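Local coordinates for protein bazooka, isoform C,LD29223p (Drosophila melanogaster, PDB 5OAK) that is a cell polarity scaffold whose first PDZ domain, the part modelled here, binds the PDZ-binding motif of Par-6, and probably also binds phosphatidylinositol and phosphatidic acid, at residues 8-13 with 81-86. Numbering follows the deposited sequence.
Sequences MLLIIN and SSELRV
Two backbone carbonyls grip the amide nitrogen ND2 of N13: S81 O across the contact at 2.8 Å, and L79 O, just after helix 68-78. The bond to S81 O is nearly straight (170°), and the oxygen lies in the amide plane; with L79 O taking a second bond from ND2, the rotation of the carboxamide is well defined. CG stands anti to the backbone N (chi1 -170°), sending the amide across to the turn between that helix and strand 83-89. N13 N also donates to S82 O, 3.0 Å away but well above that carbonyl plane. Backbone and side chain of N13 thus take the successive carbonyls of S82 and S81. An alanine here would lose both hydrogen bonds of the amide and would probably loosen the turn from the end of strand 7-12. Beyond, 8-12 and 83-86 pair antiparallel in the Bazooka PDZ part of this fusion. I11 and L84 exchange two hydrogen bonds in the carbonyl planes, L84 N to I11 O being 2.8 Å; L9 and V86 exchange two more, each donor above the carbonyl plane. On the buried face, I11 CD1 reaches obliquely to V86 CG2 at 4.2 Å; L49 adjoins I11, and L19 adjoins L84. On the other face, L10 CD1 rests 3.5 Å from E83 CD, while R85 makes a long salt bridge within its own strand, NH1 to E83 OE1, 3.8 Å. The ladder thus ties the PDZ domain's first and last strands together, one face on the core, the other mixing L10 and I12 with opposite charges, polar bonds closing its N13 end.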
loop_
_atom_site.group_PDB
_atom_site.type_symbol
_atom_site.label_atom_id
_atom_site.label_comp_id
_atom_site.label_asym_id
_atom_site.label_seq_id
_atom_site.Cartn_x
_atom_site.Cartn_y
_atom_site.Cartn_z
ATOM N N MET A 8 11.007 -2.101 5.167
ATOM C CA MET A 8 9.808 -2.894 5.433
ATOM C C MET A 8 9.058 -2.306 6.633
ATOM O O MET A 8 9.608 -2.105 7.725
ATOM C CB MET A 8 10.162 -4.369 5.665
ATOM C CG MET A 8 8.936 -5.290 5.803
ATOM S SD MET A 8 8.066 -5.568 4.233
ATOM C CE MET A 8 9.180 -6.724 3.393
ATOM N N LEU A 9 7.793 -1.999 6.387
ATOM C CA LEU A 9 6.898 -1.423 7.382
ATOM C C LEU A 9 5.861 -2.454 7.794
ATOM O O LEU A 9 5.545 -3.387 7.047
ATOM C CB LEU A 9 6.163 -0.198 6.824
ATOM C CG LEU A 9 7.085 0.866 6.226
ATOM C CD1 LEU A 9 6.264 2.075 5.714
ATOM C CD2 LEU A 9 8.170 1.297 7.217
ATOM N N LEU A 10 5.293 -2.243 8.975
ATOM C CA LEU A 10 4.245 -3.131 9.474
ATOM C C LEU A 10 3.038 -2.280 9.804
ATOM O O LEU A 10 3.157 -1.314 10.588
ATOM C CB LEU A 10 4.720 -3.860 10.719
ATOM C CG LEU A 10 3.691 -4.744 11.396
ATOM C CD1 LEU A 10 3.273 -5.912 10.514
ATOM C CD2 LEU A 10 4.228 -5.252 12.702
ATOM N N ILE A 11 1.904 -2.594 9.193
ATOM C CA ILE A 11 0.643 -1.915 9.518
ATOM C C ILE A 11 -0.283 -2.941 10.138
ATOM O O ILE A 11 -0.556 -3.978 9.514
ATOM C CB ILE A 11 -0.038 -1.315 8.250
ATOM C CG1 ILE A 11 0.874 -0.311 7.600
ATOM C CG2 ILE A 11 -1.347 -0.615 8.592
ATOM C CD1 ILE A 11 0.254 0.141 6.278
ATOM N N ILE A 12 -0.826 -2.669 11.316
ATOM C CA ILE A 12 -1.771 -3.604 11.918
ATOM C C ILE A 12 -3.137 -3.423 11.217
ATOM O O ILE A 12 -3.590 -2.291 11.018
ATOM C CB ILE A 12 -1.890 -3.351 13.430
ATOM C CG1 ILE A 12 -0.491 -3.432 14.079
ATOM C CG2 ILE A 12 -2.868 -4.331 14.102
ATOM C CD1 ILE A 12 0.289 -4.695 13.762
ATOM N N ASN A 13 -3.785 -4.518 10.837
ATOM C CA ASN A 13 -5.048 -4.427 10.114
ATOM C C ASN A 13 -6.200 -4.472 11.106
ATOM O O ASN A 13 -6.157 -5.208 12.049
ATOM C CB ASN A 13 -5.152 -5.570 9.103
ATOM C CG ASN A 13 -6.324 -5.408 8.162
ATOM O OD1 ASN A 13 -6.837 -4.309 7.979
ATOM N ND2 ASN A 13 -6.744 -6.499 7.554
ATOM N N SER A 81 -5.863 -10.471 6.081
ATOM C CA SER A 81 -4.911 -10.929 7.095
ATOM C C SER A 81 -4.781 -9.927 8.254
ATOM O O SER A 81 -5.270 -8.785 8.185
ATOM C CB SER A 81 -3.554 -11.211 6.469
ATOM O OG SER A 81 -2.929 -9.992 6.172
ATOM N N SER A 82 -4.161 -10.366 9.343
ATOM C CA SER A 82 -4.127 -9.565 10.580
ATOM C C SER A 82 -3.180 -8.373 10.515
ATOM O O SER A 82 -3.254 -7.469 11.332
ATOM C CB SER A 82 -3.745 -10.456 11.764
ATOM O OG SER A 82 -2.419 -10.916 11.589
ATOM N N GLU A 83 -2.268 -8.357 9.549
ATOM C CA GLU A 83 -1.352 -7.252 9.397
ATOM C C GLU A 83 -0.822 -7.228 7.988
ATOM O O GLU A 83 -0.867 -8.218 7.274
ATOM C CB GLU A 83 -0.208 -7.348 10.376
ATOM C CG GLU A 83 0.595 -8.560 10.144
ATOM C CD GLU A 83 1.497 -8.888 11.275
ATOM O OE1 GLU A 83 2.554 -9.471 10.984
ATOM O OE2 GLU A 83 1.127 -8.575 12.429
ATOM N N LEU A 84 -0.328 -6.063 7.603
ATOM C CA LEU A 84 0.255 -5.843 6.286
ATOM C C LEU A 84 1.728 -5.541 6.448
ATOM O O LEU A 84 2.092 -4.565 7.127
ATOM C CB LEU A 84 -0.398 -4.655 5.576
ATOM C CG LEU A 84 -1.922 -4.592 5.494
ATOM C CD1 LEU A 84 -2.335 -3.351 4.719
ATOM C CD2 LEU A 84 -2.453 -5.813 4.825
ATOM N N ARG A 85 2.554 -6.320 5.799
ATOM C CA ARG A 85 3.989 -6.071 5.727
ATOM C C ARG A 85 4.229 -5.376 4.395
ATOM O O ARG A 85 4.030 -5.977 3.340
ATOM C CB ARG A 85 4.768 -7.383 5.844
ATOM C CG ARG A 85 4.546 -8.017 7.221
ATOM C CD ARG A 85 4.955 -9.469 7.318
ATOM N NE ARG A 85 4.336 -10.331 6.310
ATOM C CZ ARG A 85 3.079 -10.778 6.342
ATOM N NH1 ARG A 85 2.228 -10.421 7.331
ATOM N NH2 ARG A 85 2.667 -11.569 5.356
ATOM N N VAL A 86 4.619 -4.112 4.437
ATOM C CA VAL A 86 4.625 -3.281 3.229
ATOM C C VAL A 86 6.016 -2.786 2.965
ATOM O O VAL A 86 6.624 -2.147 3.838
ATOM C CB VAL A 86 3.662 -2.082 3.464
ATOM C CG1 VAL A 86 3.545 -1.209 2.232
ATOM C CG2 VAL A 86 2.278 -2.598 3.873
#